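Local coordinates for protein extracellular ligand-binding receptor (Desulfitobacterium hafniense, PDB 4Q6B) that binds leucine in the cleft between its two lobes and probably delivers amino acids to an ABC transporter as its extracellular substrate-binding component, at residues I75-G80 with G98-S103; Y116-R121 with T310-L315; R144-Y149 with T172-F177; D199-A204 with V225-G230. One frame throughout, in Å; residues are numbered along the deposited sequence.

Interaction 1. Residues I75-G80 with G98-S103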
loop_
_atom_site.group_PDB
_atom_site.type_symbol
_atom_site.label_atom_id
_atom_site.label_comp_id
_atom_site.label_asym_id
_atom_site.label_seq_id
_atom_site.Cartn_x
_atom_site.Cartn_y
_atom_site.Cartn_z
ATOM N N ILE A 75 6.914 4.683 -23.725
ATOM C CA ILE A 75 6.668 4.219 -22.366
ATOM C C ILE A 75 6.193 2.751 -22.381
ATOM O O ILE A 75 5.149 2.455 -23.002
ATOM C CB ILE A 75 5.609 5.125 -21.700
ATOM C CG1 ILE A 75 6.106 6.592 -21.660
ATOM C CG2 ILE A 75 5.271 4.665 -20.302
ATOM C CD1 ILE A 75 7.258 6.823 -20.649
ATOM N N GLN A 76 6.952 1.863 -21.705
ATOM C CA GLN A 76 6.686 0.412 -21.790
ATOM C C GLN A 76 5.679 -0.030 -20.758
ATOM O O GLN A 76 5.001 -1.050 -20.950
ATOM C CB GLN A 76 7.977 -0.400 -21.582
ATOM C CG GLN A 76 9.131 -0.025 -22.564
ATOM C CD GLN A 76 8.914 -0.406 -24.040
ATOM O OE1 GLN A 76 8.012 -1.187 -24.378
ATOM N NE2 GLN A 76 9.761 0.134 -24.926
ATOM N N ALA A 77 5.597 0.732 -19.675
ATOM C CA ALA A 77 4.731 0.460 -18.516
ATOM C C ALA A 77 4.799 1.691 -17.608
ATOM O O ALA A 77 5.697 2.540 -17.743
ATOM C CB ALA A 77 5.209 -0.781 -17.751
ATOM N N VAL A 78 3.840 1.794 -16.688
ATOM C CA VAL A 78 3.810 2.851 -15.670
ATOM C C VAL A 78 3.685 2.288 -14.261
ATOM O O VAL A 78 2.879 1.376 -13.997
ATOM C CB VAL A 78 2.618 3.835 -15.957
ATOM C CG1 VAL A 78 2.432 4.934 -14.843
ATOM C CG2 VAL A 78 2.836 4.455 -17.305
ATOM N N ILE A 79 4.482 2.866 -13.354
ATOM C CA ILE A 79 4.428 2.582 -11.910
ATOM C C ILE A 79 3.696 3.764 -11.292
ATOM O O ILE A 79 4.109 4.906 -11.460
ATOM C CB ILE A 79 5.844 2.480 -11.281
ATOM C CG1 ILE A 79 6.506 1.211 -11.818
ATOM C CG2 ILE A 79 5.736 2.289 -9.755
ATOM C CD1 ILE A 79 7.951 1.075 -11.415
ATOM N N GLY A 80 2.579 3.491 -10.632
ATOM C CA GLY A 80 1.804 4.534 -9.973
ATOM C C GLY A 80 0.330 4.113 -9.952
ATOM O O GLY A 80 0.051 2.977 -10.313
ATOM N N GLY A 98 -3.998 0.146 -23.347
ATOM C CA GLY A 98 -3.253 -1.107 -23.353
ATOM C C GLY A 98 -1.865 -0.876 -22.796
ATOM O O GLY A 98 -0.897 -1.364 -23.364
ATOM N N LEU A 99 -1.762 -0.081 -21.726
ATOM C CA LEU A 99 -0.477 0.150 -21.067
ATOM C C LEU A 99 -0.578 -0.254 -19.608
ATOM O O LEU A 99 -1.497 0.186 -18.913
ATOM C CB LEU A 99 -0.153 1.647 -21.172
ATOM C CG LEU A 99 1.179 2.154 -20.610
ATOM C CD1 LEU A 99 2.318 1.469 -21.374
ATOM C CD2 LEU A 99 1.213 3.672 -20.813
ATOM N N VAL A 100 0.356 -1.092 -19.149
ATOM C CA VAL A 100 0.359 -1.507 -17.747
ATOM C C VAL A 100 0.501 -0.343 -16.789
ATOM O O VAL A 100 1.344 0.544 -16.964
ATOM C CB VAL A 100 1.465 -2.542 -17.474
ATOM C CG1 VAL A 100 1.787 -2.661 -15.935
ATOM C CG2 VAL A 100 1.049 -3.886 -18.029
HETATM N N MSE A 101 -0.383 -0.329 -15.789
HETATM C CA MSE A 101 -0.233 0.559 -14.650
HETATM C C MSE A 101 -0.038 -0.332 -13.433
HETATM O O MSE A 101 -0.853 -1.206 -13.187
HETATM C CB MSE A 101 -1.495 1.399 -14.443
HETATM C CG MSE A 101 -1.243 2.529 -13.452
HETATM SE SE MSE A 101 -2.900 3.165 -12.580
HETATM C CE MSE A 101 -2.978 1.720 -11.270
ATOM N N LEU A 102 1.069 -0.172 -12.718
ATOM C CA LEU A 102 1.331 -1.070 -11.560
ATOM C C LEU A 102 1.462 -0.167 -10.339
ATOM O O LEU A 102 2.430 0.593 -10.267
ATOM C CB LEU A 102 2.597 -1.892 -11.802
ATOM C CG LEU A 102 3.128 -2.729 -10.636
ATOM C CD1 LEU A 102 2.150 -3.788 -10.227
ATOM C CD2 LEU A 102 4.447 -3.432 -11.057
ATOM N N SER A 103 0.495 -0.214 -9.426
ATOM C CA SER A 103 0.531 0.660 -8.268
ATOM C C SER A 103 1.188 0.035 -7.065
ATOM O O SER A 103 0.836 -1.034 -6.622
ATOM C CB SER A 103 -0.854 1.151 -7.848
ATOM O OG SER A 103 -0.741 2.009 -6.730
HETATM O O HOH W 1 2.585 -2.108 -20.790
#
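Val78 and Leu99 meet through their methyl groups, CG2 of the valine lying 3.9 Å from CD2 of the leucine. The two side chains cross at about a right angle. The other branch of Leu99 reaches back to Ile75 and Gln76. Leu99 CG is anti to its backbone N (chi1 -177°). From there CD1 comes to 3.4 Å from Ile75 O. On the other face of the sheet, Ala77 CB packs against Val100 CB. Leu311 of helix 311-317 touches both of these side chains.

Three backbone hydrogen bonds join the two segments. Val78 is held at both ends: its N donates to Val100 O (2.8 Å), and its O accepts from Leu102 N (2.7 Å). Gly80 N then donates to Leu102 O at 2.9 Å, from well above the plane of that carbonyl. Before the ladder begins, one water takes over the pairing. It donates to Gln76 O and accepts from Val100 N.

At the far end the side chains crowd around a carbonyl. Ser103 CB lies 3.2 Å from Gly80 O, and CE of selenomethionine Met101 is 3.4 Å from the same oxygen. The hydroxyl of Ser103 has its polar partners outside the pair, in His81 O and the backbone N atoms of Ala105 and Ser106. Ala105 and Ser106 belong to the leucine pocket.

Helix 84-97 links the two strands and ends in a Schellman motif at Gly98. Strand, helix and parallel neighbour form a beta-alpha-beta crossover in the five-stranded sheet of one lobe of a periplasmic binding protein.

Interaction 2. Residues Y116-R121 with T310-L315; sequences YIHVFR and TLAQGL
Ala312 CB sits where Ile117, His118 and Phe120 converge. The contact packs helix 311-317 against the edge strand 119-121 of the parallel sheet in one lobe of this periplasmic binding protein fold, and against the loop leading into that strand.

Apolar contacts carry most of it. Phe120 CG, anti to the carbonyl carbon (chi1 -63°), carries the ring to the helix. Ala312 CB lies in the plane of the Phe120 ring, at its edge, 3.7 Å from CE2. One helical turn on, Leu315 covers a face of the same ring. Its CD1 stands 4.0 Å from the ring centroid, 15° off the normal and offset toward the rim, as a CH-pi contact. The side chains of Leu315 and Phe120 cross obliquely. The ring also meets Phe330 edge-to-face.

Polar groups border the alanine. Ile117 O is 3.4 Å from Ala312 CB, and this carbonyl accepts a hydrogen bond from Arg316 NH1. Asp95 also holds the loop: its OD1 accepts from the backbone N atoms of Ile117 and His118.

A second link between loop and helix, beside the Arg316 bond, runs through a water. This water accepts from Ala312 N in the first turn of the helix, at 2.8 Å. It also lies 2.9 Å from His118 ND1 as a hydrogen-bond partner, while that same ring nitrogen is 3.6 Å from Ala312 CB.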
loop_
_atom_site.group_PDB
_atom_site.type_symbol
_atom_site.label_atom_id
_atom_site.label_comp_id
_atom_site.label_asym_id
_atom_site.label_seq_id
_atom_site.Cartn_x
_atom_site.Cartn_y
_atom_site.Cartn_z
ATOM N N TYR A 116 -10.720 -3.955 -15.554
ATOM C CA TYR A 116 -9.512 -3.606 -16.290
ATOM C C TYR A 116 -8.629 -4.841 -16.447
ATOM O O TYR A 116 -8.609 -5.730 -15.562
ATOM C CB TYR A 116 -8.688 -2.623 -15.472
ATOM C CG TYR A 116 -9.313 -1.306 -15.107
ATOM C CD1 TYR A 116 -10.161 -0.649 -15.975
ATOM C CD2 TYR A 116 -9.009 -0.708 -13.883
ATOM C CE1 TYR A 116 -10.719 0.641 -15.624
ATOM C CE2 TYR A 116 -9.555 0.514 -13.522
ATOM C CZ TYR A 116 -10.380 1.190 -14.392
ATOM O OH TYR A 116 -10.865 2.448 -13.979
ATOM N N ILE A 117 -7.834 -4.856 -17.520
ATOM C CA ILE A 117 -6.943 -5.969 -17.824
ATOM C C ILE A 117 -5.467 -5.575 -17.659
ATOM O O ILE A 117 -4.609 -6.459 -17.558
ATOM C CB ILE A 117 -7.097 -6.360 -19.300
ATOM C CG1 ILE A 117 -8.454 -6.967 -19.575
ATOM C CG2 ILE A 117 -6.060 -7.373 -19.699
ATOM C CD1 ILE A 117 -8.639 -7.138 -21.096
ATOM N N HIS A 118 -5.144 -4.275 -17.708
ATOM C CA HIS A 118 -3.744 -3.841 -17.729
ATOM C C HIS A 118 -3.296 -3.223 -16.411
ATOM O O HIS A 118 -2.280 -2.525 -16.310
ATOM C CB HIS A 118 -3.555 -2.836 -18.871
ATOM C CG HIS A 118 -3.845 -3.423 -20.213
ATOM N ND1 HIS A 118 -2.938 -4.223 -20.874
ATOM C CD2 HIS A 118 -4.951 -3.370 -20.999
ATOM C CE1 HIS A 118 -3.467 -4.636 -22.012
ATOM N NE2 HIS A 118 -4.683 -4.128 -22.120
ATOM N N VAL A 119 -4.112 -3.432 -15.407
ATOM C CA VAL A 119 -3.982 -2.626 -14.173
ATOM C C VAL A 119 -3.683 -3.554 -12.998
ATOM O O VAL A 119 -4.382 -4.542 -12.771
ATOM C CB VAL A 119 -5.304 -1.861 -13.928
ATOM C CG1 VAL A 119 -5.310 -1.146 -12.593
ATOM C CG2 VAL A 119 -5.578 -0.862 -15.062
ATOM N N PHE A 120 -2.648 -3.218 -12.231
ATOM C CA PHE A 120 -2.119 -4.127 -11.184
ATOM C C PHE A 120 -1.749 -3.350 -9.945
ATOM O O PHE A 120 -1.578 -2.160 -10.019
ATOM C CB PHE A 120 -0.853 -4.837 -11.691
ATOM C CG PHE A 120 -1.077 -5.732 -12.896
ATOM C CD1 PHE A 120 -1.277 -7.083 -12.718
ATOM C CD2 PHE A 120 -1.128 -5.202 -14.196
ATOM C CE1 PHE A 120 -1.499 -7.922 -13.811
ATOM C CE2 PHE A 120 -1.309 -6.029 -15.294
ATOM C CZ PHE A 120 -1.495 -7.401 -15.101
ATOM N N ARG A 121 -1.609 -4.023 -8.811
ATOM C CA ARG A 121 -0.877 -3.416 -7.684
ATOM C C ARG A 121 -0.022 -4.484 -7.116
ATOM O O ARG A 121 -0.373 -5.647 -7.243
ATOM C CB ARG A 121 -1.827 -2.902 -6.619
ATOM C CG ARG A 121 -2.889 -3.896 -6.218
ATOM C CD ARG A 121 -3.614 -3.414 -4.936
ATOM N NE ARG A 121 -4.987 -3.928 -5.000
ATOM C CZ ARG A 121 -6.067 -3.168 -4.895
ATOM N NH1 ARG A 121 -7.275 -3.711 -5.050
ATOM N NH2 ARG A 121 -5.948 -1.869 -4.649
ATOM N N THR A 310 0.871 -6.307 -24.694
ATOM C CA THR A 310 1.158 -7.721 -24.366
ATOM C C THR A 310 1.816 -7.910 -22.993
ATOM O O THR A 310 1.997 -9.034 -22.567
ATOM C CB THR A 310 2.092 -8.360 -25.420
ATOM O OG1 THR A 310 3.383 -7.729 -25.346
ATOM C CG2 THR A 310 1.527 -8.143 -26.823
ATOM N N LEU A 311 2.144 -6.841 -22.291
ATOM C CA LEU A 311 2.919 -6.977 -21.060
ATOM C C LEU A 311 2.070 -7.494 -19.883
ATOM O O LEU A 311 2.555 -8.317 -19.101
ATOM C CB LEU A 311 3.582 -5.658 -20.688
ATOM C CG LEU A 311 4.557 -5.798 -19.522
ATOM C CD1 LEU A 311 5.777 -6.686 -19.927
ATOM C CD2 LEU A 311 4.962 -4.373 -19.091
ATOM N N ALA A 312 0.798 -7.071 -19.814
ATOM C CA ALA A 312 -0.096 -7.498 -18.715
ATOM C C ALA A 312 -0.184 -9.015 -18.602
ATOM O O ALA A 312 -0.076 -9.567 -17.496
ATOM C CB ALA A 312 -1.509 -6.904 -18.914
ATOM N N GLN A 313 -0.381 -9.696 -19.722
ATOM C CA GLN A 313 -0.407 -11.151 -19.699
ATOM C C GLN A 313 0.940 -11.698 -19.256
ATOM O O GLN A 313 1.000 -12.702 -18.584
ATOM C CB GLN A 313 -0.884 -11.768 -21.023
ATOM C CG GLN A 313 -1.241 -13.254 -20.947
ATOM C CD GLN A 313 -2.302 -13.583 -19.899
ATOM O OE1 GLN A 313 -3.368 -12.997 -19.879
ATOM N NE2 GLN A 313 -1.993 -14.516 -19.018
ATOM N N GLY A 314 2.022 -11.035 -19.644
ATOM C CA GLY A 314 3.335 -11.486 -19.215
ATOM C C GLY A 314 3.501 -11.375 -17.708
ATOM O O GLY A 314 4.132 -12.236 -17.099
ATOM N N LEU A 315 2.936 -10.328 -17.103
ATOM C CA LEU A 315 2.973 -10.222 -15.629
ATOM C C LEU A 315 2.208 -11.337 -14.933
ATOM O O LEU A 315 2.666 -11.910 -13.907
ATOM C CB LEU A 315 2.431 -8.868 -15.149
ATOM C CG LEU A 315 3.371 -7.672 -15.313
ATOM C CD1 LEU A 315 2.571 -6.421 -15.039
ATOM C CD2 LEU A 315 4.573 -7.754 -14.387
HETATM O O HOH W 2 -0.139 -4.747 -21.107
#

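Interaction 3. Residues R144-Y149 with T172-F177; sequences RMVIYY and TIVDRF. With CA (calcium ion), chain E.
Phe177 and Tyr148 form the tightly packed end of this contact. Their rings make an offset stack, with centroids 4.6 Å apart and planes at 25°. Tyr148 CD1 sits over one face of the Phe177 ring, toward its rim, 3.4 Å from CE2. Val146 CG1 comes to the edge of that ring near CE1. Phe177 CG takes the crowded position between its backbone N and carbonyl carbon (chi1 73°), leaning the ring toward strand 144-149.

Five backbone hydrogen bonds run the length of the strands. They start with Met145 N to Thr172 O and finish with Tyr149 N to Phe177 O, both 2.9 Å. On the face opposite Phe177, Ile147 CD1 packs on Ile173 CD1 at 3.9 Å.

The partly exposed margins are looser. At one, Val174 CG1 lies over a face of the Arg144 guanidinium, 3.6 Å from NH1, which is hydrogen-bonded to Phe196 O. At another, Arg176 slants across Tyr149, its CD 3.5 Å from Tyr149 CE2 and its NH2 over one face of the ring. The cation-pi attraction is at most weak, and Arg176 NH1 forms a salt bridge with Glu163.

Asp175 OD1 (2.4 Å) and Arg176 O bind a calcium ion beyond the strand edge. Five waters complete the shell, one at a longer distance. Asp175 OD2 accepts from one water, and forms a salt bridge with Lys192 NZ and a hydrogen bond with Trp193 NE1.

Helix 153-168 connects the strands in a beta-alpha-beta crossover at the edge of the second lobe's sheet, with a hydrated calcium site on the outermost strand.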
loop_
_atom_site.group_PDB
_atom_site.type_symbol
_atom_site.label_atom_id
_atom_site.label_comp_id
_atom_site.label_asym_id
_atom_site.label_seq_id
_atom_site.Cartn_x
_atom_site.Cartn_y
_atom_site.Cartn_z
ATOM N N ARG A 144 -14.855 -7.538 21.627
ATOM C CA ARG A 144 -15.831 -6.438 21.511
ATOM C C ARG A 144 -15.062 -5.180 21.095
ATOM O O ARG A 144 -14.276 -4.669 21.872
ATOM C CB ARG A 144 -16.527 -6.190 22.853
ATOM C CG ARG A 144 -17.187 -7.438 23.465
ATOM C CD ARG A 144 -18.327 -7.151 24.468
ATOM N NE ARG A 144 -19.565 -7.621 23.835
ATOM C CZ ARG A 144 -20.739 -6.994 23.820
ATOM N NH1 ARG A 144 -20.924 -5.841 24.465
ATOM N NH2 ARG A 144 -21.752 -7.546 23.163
HETATM N N MSE A 145 -15.241 -4.701 19.865
HETATM C CA MSE A 145 -14.387 -3.616 19.386
HETATM C C MSE A 145 -15.228 -2.443 18.860
HETATM O O MSE A 145 -16.434 -2.578 18.553
HETATM C CB MSE A 145 -13.423 -4.124 18.296
HETATM C CG MSE A 145 -12.335 -5.070 18.862
HETATM SE SE MSE A 145 -11.098 -5.538 17.494
HETATM C CE MSE A 145 -10.261 -3.770 17.225
ATOM N N VAL A 146 -14.581 -1.284 18.741
ATOM C CA VAL A 146 -15.212 -0.072 18.181
ATOM C C VAL A 146 -14.521 0.288 16.867
ATOM O O VAL A 146 -13.329 0.082 16.733
ATOM C CB VAL A 146 -15.102 1.129 19.168
ATOM C CG1 VAL A 146 -15.473 2.475 18.508
ATOM C CG2 VAL A 146 -16.036 0.927 20.385
ATOM N N ILE A 147 -15.252 0.822 15.890
ATOM C CA ILE A 147 -14.621 1.233 14.630
ATOM C C ILE A 147 -14.819 2.738 14.474
ATOM O O ILE A 147 -15.956 3.227 14.493
ATOM C CB ILE A 147 -15.227 0.510 13.398
ATOM C CG1 ILE A 147 -14.931 -1.000 13.437
ATOM C CG2 ILE A 147 -14.647 1.076 12.065
ATOM C CD1 ILE A 147 -15.666 -1.744 12.312
ATOM N N TYR A 148 -13.717 3.485 14.332
ATOM C CA TYR A 148 -13.778 4.927 14.008
ATOM C C TYR A 148 -13.502 5.002 12.527
ATOM O O TYR A 148 -12.467 4.518 12.079
ATOM C CB TYR A 148 -12.672 5.685 14.768
ATOM C CG TYR A 148 -12.589 7.171 14.485
ATOM C CD1 TYR A 148 -13.740 7.970 14.421
ATOM C CD2 TYR A 148 -11.355 7.796 14.362
ATOM C CE1 TYR A 148 -13.660 9.382 14.193
ATOM C CE2 TYR A 148 -11.253 9.162 14.153
ATOM C CZ TYR A 148 -12.404 9.960 14.079
ATOM O OH TYR A 148 -12.316 11.313 13.844
ATOM N N TYR A 149 -14.405 5.570 11.741
ATOM C CA TYR A 149 -14.204 5.489 10.294
ATOM C C TYR A 149 -14.469 6.819 9.583
ATOM O O TYR A 149 -15.131 7.681 10.142
ATOM C CB TYR A 149 -15.080 4.377 9.684
ATOM C CG TYR A 149 -16.539 4.698 9.707
ATOM C CD1 TYR A 149 -17.192 5.184 8.565
ATOM C CD2 TYR A 149 -17.277 4.524 10.866
ATOM C CE1 TYR A 149 -18.520 5.529 8.603
ATOM C CE2 TYR A 149 -18.608 4.854 10.907
ATOM C CZ TYR A 149 -19.222 5.332 9.783
ATOM O OH TYR A 149 -20.560 5.654 9.828
ATOM N N THR A 172 -17.417 -8.893 18.032
ATOM C CA THR A 172 -18.604 -8.077 17.861
ATOM C C THR A 172 -18.154 -6.631 17.756
ATOM O O THR A 172 -17.285 -6.204 18.527
ATOM C CB THR A 172 -19.484 -8.216 19.113
ATOM O OG1 THR A 172 -19.859 -9.590 19.272
ATOM C CG2 THR A 172 -20.739 -7.366 19.008
ATOM N N ILE A 173 -18.741 -5.885 16.827
ATOM C CA ILE A 173 -18.512 -4.459 16.743
ATOM C C ILE A 173 -19.588 -3.794 17.589
ATOM O O ILE A 173 -20.760 -3.784 17.212
ATOM C CB ILE A 173 -18.566 -3.949 15.290
ATOM C CG1 ILE A 173 -17.492 -4.656 14.428
ATOM C CG2 ILE A 173 -18.385 -2.419 15.244
ATOM C CD1 ILE A 173 -16.025 -4.501 14.987
ATOM N N VAL A 174 -19.204 -3.253 18.744
ATOM C CA VAL A 174 -20.191 -2.717 19.668
ATOM C C VAL A 174 -20.558 -1.258 19.357
ATOM O O VAL A 174 -21.584 -0.773 19.805
ATOM C CB VAL A 174 -19.738 -2.857 21.146
ATOM C CG1 VAL A 174 -19.518 -4.336 21.494
ATOM C CG2 VAL A 174 -18.482 -2.010 21.416
ATOM N N ASP A 175 -19.722 -0.559 18.585
ATOM C CA ASP A 175 -20.108 0.787 18.147
ATOM C C ASP A 175 -19.266 1.155 16.943
ATOM O O ASP A 175 -18.132 0.744 16.838
ATOM C CB ASP A 175 -19.899 1.818 19.268
ATOM C CG ASP A 175 -20.520 3.190 18.959
ATOM O OD1 ASP A 175 -21.509 3.287 18.164
ATOM O OD2 ASP A 175 -20.035 4.191 19.568
ATOM N N ARG A 176 -19.834 1.913 16.021
ATOM C CA ARG A 176 -19.038 2.519 14.962
ATOM C C ARG A 176 -19.402 3.998 14.967
ATOM O O ARG A 176 -20.550 4.391 15.336
ATOM C CB ARG A 176 -19.312 1.857 13.586
ATOM C CG ARG A 176 -20.628 2.256 12.976
ATOM C CD ARG A 176 -20.621 2.013 11.471
ATOM N NE ARG A 176 -20.171 0.668 11.130
ATOM C CZ ARG A 176 -19.825 0.293 9.896
ATOM N NH1 ARG A 176 -19.426 -0.956 9.658
ATOM N NH2 ARG A 176 -19.866 1.169 8.902
ATOM N N PHE A 177 -18.426 4.855 14.676
ATOM C CA PHE A 177 -18.653 6.316 14.706
ATOM C C PHE A 177 -17.708 7.017 13.739
ATOM O O PHE A 177 -16.659 6.460 13.370
ATOM C CB PHE A 177 -18.532 6.897 16.129
ATOM C CG PHE A 177 -17.096 6.979 16.662
ATOM C CD1 PHE A 177 -16.335 5.827 16.895
ATOM C CD2 PHE A 177 -16.500 8.223 16.929
ATOM C CE1 PHE A 177 -15.018 5.910 17.417
ATOM C CE2 PHE A 177 -15.184 8.304 17.450
ATOM C CZ PHE A 177 -14.439 7.148 17.670
HETATM CA CA CA E . -22.500 4.817 16.550
HETATM O O HOH W 3 -21.526 6.268 18.154
HETATM O O HOH W 4 -22.873 2.521 15.855
HETATM O O HOH W 5 -22.864 7.355 15.456
HETATM O O HOH W 6 -23.502 5.056 14.544
HETATM O O HOH W 7 -24.163 4.516 17.881
#

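Interaction 4. Residues D199-A204 with V225-G230; sequences DGIFIA and VPLIAG
Ile201 lies alongside Leu227, the two side chains pointing the same way, with CB of the isoleucine 3.9 Å from CD2 of the leucine. These are neighbouring parallel strands of a beta-alpha-beta crossover, linked by helix 207-221, in the second lobe of the periplasmic binding protein fold. Phe214 and Leu215 of that helix cover this face of the sheet, touching Ile201 and Leu227 respectively. Val225 closes the row: its CG2 meets Ile201 CG1 at 4.0 Å, and the two side chains cross at about a right angle.

Phe202 and Ile228 take the other face. Phe202 CG is anti to the backbone N (chi1 -179°), and from there the ring leans toward Ile228. Ile228 CG2 lies at the edge of the ring, in its plane, 3.8 Å from CD1. The two side chains cross at about a right angle. Leu133 of helix 126-139 packs on both, and the Phe202 ring stacks with Phe162.

Three backbone hydrogen bonds hold the strands in register. Ile201 is gripped at both ends, its N donating to Pro226 O and its O accepting from Ile228 N. Ile203 N then donates to Ile228 O at 2.7 Å, almost straight, with an angle of 176° at the hydrogen.

At the start of the pair, Pro226 has no N-H to offer, and its CD lies 3.4 Å from Asp199 O. The carboxylate of Asp199 turns to Glu143 N, Arg144 N and His142 ND1.

Past Ile203 the strands part, and a water bridges them. It donates to Ile203 O at 2.6 Å and accepts from Gly230 N at 2.9 Å.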
loop_
_atom_site.group_PDB
_atom_site.type_symbol
_atom_site.label_atom_id
_atom_site.label_comp_id
_atom_site.label_asym_id
_atom_site.label_seq_id
_atom_site.Cartn_x
_atom_site.Cartn_y
_atom_site.Cartn_z
ATOM N N ASP A 199 -12.806 -3.601 24.033
ATOM C CA ASP A 199 -11.419 -4.021 24.280
ATOM C C ASP A 199 -10.435 -3.588 23.210
ATOM O O ASP A 199 -9.255 -3.940 23.264
ATOM C CB ASP A 199 -11.327 -5.541 24.535
ATOM C CG ASP A 199 -11.858 -6.374 23.388
ATOM O OD1 ASP A 199 -12.499 -7.428 23.671
ATOM O OD2 ASP A 199 -11.621 -6.036 22.203
ATOM N N GLY A 200 -10.897 -2.830 22.223
ATOM C CA GLY A 200 -9.997 -2.343 21.190
ATOM C C GLY A 200 -10.729 -1.440 20.238
ATOM O O GLY A 200 -11.960 -1.527 20.109
ATOM N N ILE A 201 -9.971 -0.595 19.544
ATOM C CA ILE A 201 -10.508 0.289 18.504
ATOM C C ILE A 201 -9.774 0.089 17.189
ATOM O O ILE A 201 -8.520 0.147 17.148
ATOM C CB ILE A 201 -10.391 1.771 18.913
ATOM C CG1 ILE A 201 -11.176 2.010 20.179
ATOM C CG2 ILE A 201 -10.964 2.678 17.820
ATOM C CD1 ILE A 201 -10.864 3.363 20.896
ATOM N N PHE A 202 -10.545 -0.134 16.123
ATOM C CA PHE A 202 -9.995 -0.138 14.778
ATOM C C PHE A 202 -10.274 1.220 14.126
ATOM O O PHE A 202 -11.412 1.666 14.030
ATOM C CB PHE A 202 -10.636 -1.227 13.951
ATOM C CG PHE A 202 -10.096 -1.301 12.565
ATOM C CD1 PHE A 202 -8.779 -1.593 12.337
ATOM C CD2 PHE A 202 -10.912 -0.981 11.489
ATOM C CE1 PHE A 202 -8.263 -1.616 11.040
ATOM C CE2 PHE A 202 -10.413 -1.015 10.179
ATOM C CZ PHE A 202 -9.083 -1.327 9.960
ATOM N N ILE A 203 -9.207 1.868 13.688
ATOM C CA ILE A 203 -9.295 3.165 13.061
ATOM C C ILE A 203 -9.227 2.988 11.543
ATOM O O ILE A 203 -8.189 2.680 10.993
ATOM C CB ILE A 203 -8.130 4.043 13.528
ATOM C CG1 ILE A 203 -8.116 4.127 15.059
ATOM C CG2 ILE A 203 -8.199 5.422 12.899
ATOM C CD1 ILE A 203 -6.815 4.628 15.650
ATOM N N ALA A 204 -10.349 3.245 10.891
ATOM C CA ALA A 204 -10.493 3.093 9.456
ATOM C C ALA A 204 -10.479 4.485 8.850
ATOM O O ALA A 204 -11.275 4.827 8.000
ATOM C CB ALA A 204 -11.767 2.363 9.112
ATOM N N VAL A 225 -7.355 1.115 25.705
ATOM C CA VAL A 225 -7.405 -0.100 24.906
ATOM C C VAL A 225 -6.530 -0.043 23.661
ATOM O O VAL A 225 -6.174 1.050 23.216
ATOM C CB VAL A 225 -8.839 -0.387 24.468
ATOM C CG1 VAL A 225 -9.738 -0.446 25.739
ATOM C CG2 VAL A 225 -9.340 0.702 23.523
ATOM N N PRO A 226 -6.139 -1.219 23.125
ATOM C CA PRO A 226 -5.298 -1.191 21.922
ATOM C C PRO A 226 -5.928 -0.467 20.754
ATOM O O PRO A 226 -7.137 -0.568 20.542
ATOM C CB PRO A 226 -5.183 -2.667 21.554
ATOM C CG PRO A 226 -5.151 -3.363 22.911
ATOM C CD PRO A 226 -6.172 -2.570 23.736
ATOM N N LEU A 227 -5.097 0.254 19.990
ATOM C CA LEU A 227 -5.535 0.957 18.786
ATOM C C LEU A 227 -4.906 0.232 17.592
ATOM O O LEU A 227 -3.730 -0.183 17.653
ATOM C CB LEU A 227 -5.096 2.437 18.799
ATOM C CG LEU A 227 -5.462 3.237 20.058
ATOM C CD1 LEU A 227 -5.069 4.682 19.860
ATOM C CD2 LEU A 227 -6.972 3.147 20.307
ATOM N N ILE A 228 -5.710 0.057 16.546
ATOM C CA ILE A 228 -5.287 -0.682 15.345
ATOM C C ILE A 228 -5.641 0.138 14.129
ATOM O O ILE A 228 -6.720 0.766 14.081
ATOM C CB ILE A 228 -6.018 -2.067 15.279
ATOM C CG1 ILE A 228 -5.676 -2.911 16.505
ATOM C CG2 ILE A 228 -5.608 -2.837 14.011
ATOM C CD1 ILE A 228 -6.766 -2.970 17.549
ATOM N N ALA A 229 -4.752 0.152 13.129
ATOM C CA ALA A 229 -4.991 0.944 11.915
ATOM C C ALA A 229 -4.371 0.261 10.694
ATOM O O ALA A 229 -3.617 -0.715 10.822
ATOM C CB ALA A 229 -4.425 2.348 12.091
ATOM N N GLY A 230 -4.647 0.804 9.509
ATOM C CA GLY A 230 -4.142 0.221 8.285
ATOM C C GLY A 230 -2.957 0.909 7.670
ATOM O O GLY A 230 -2.224 1.616 8.356
HETATM O O HOH W 8 -6.593 2.855 8.925
#

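From the N terminus, interaction 1 closes first, joining two strands across helix 84-97. The chain then enters 116-121, whose strand adds to 101-103 in the same sheet through Met101 O and Ser103 N with Phe120. Interaction 2 closes only after a long excursion, when the chain returns at 310-315. Interactions 3 and 4 both nest inside that loop, one after the other, and none of the four cross. They lie in the second lobe and pair four strands of its sheet, with strands 144-149 and 200-204 side by side. The centres of interactions 1 and 3 are about 38 Å apart, on opposite sides of the chain's centre.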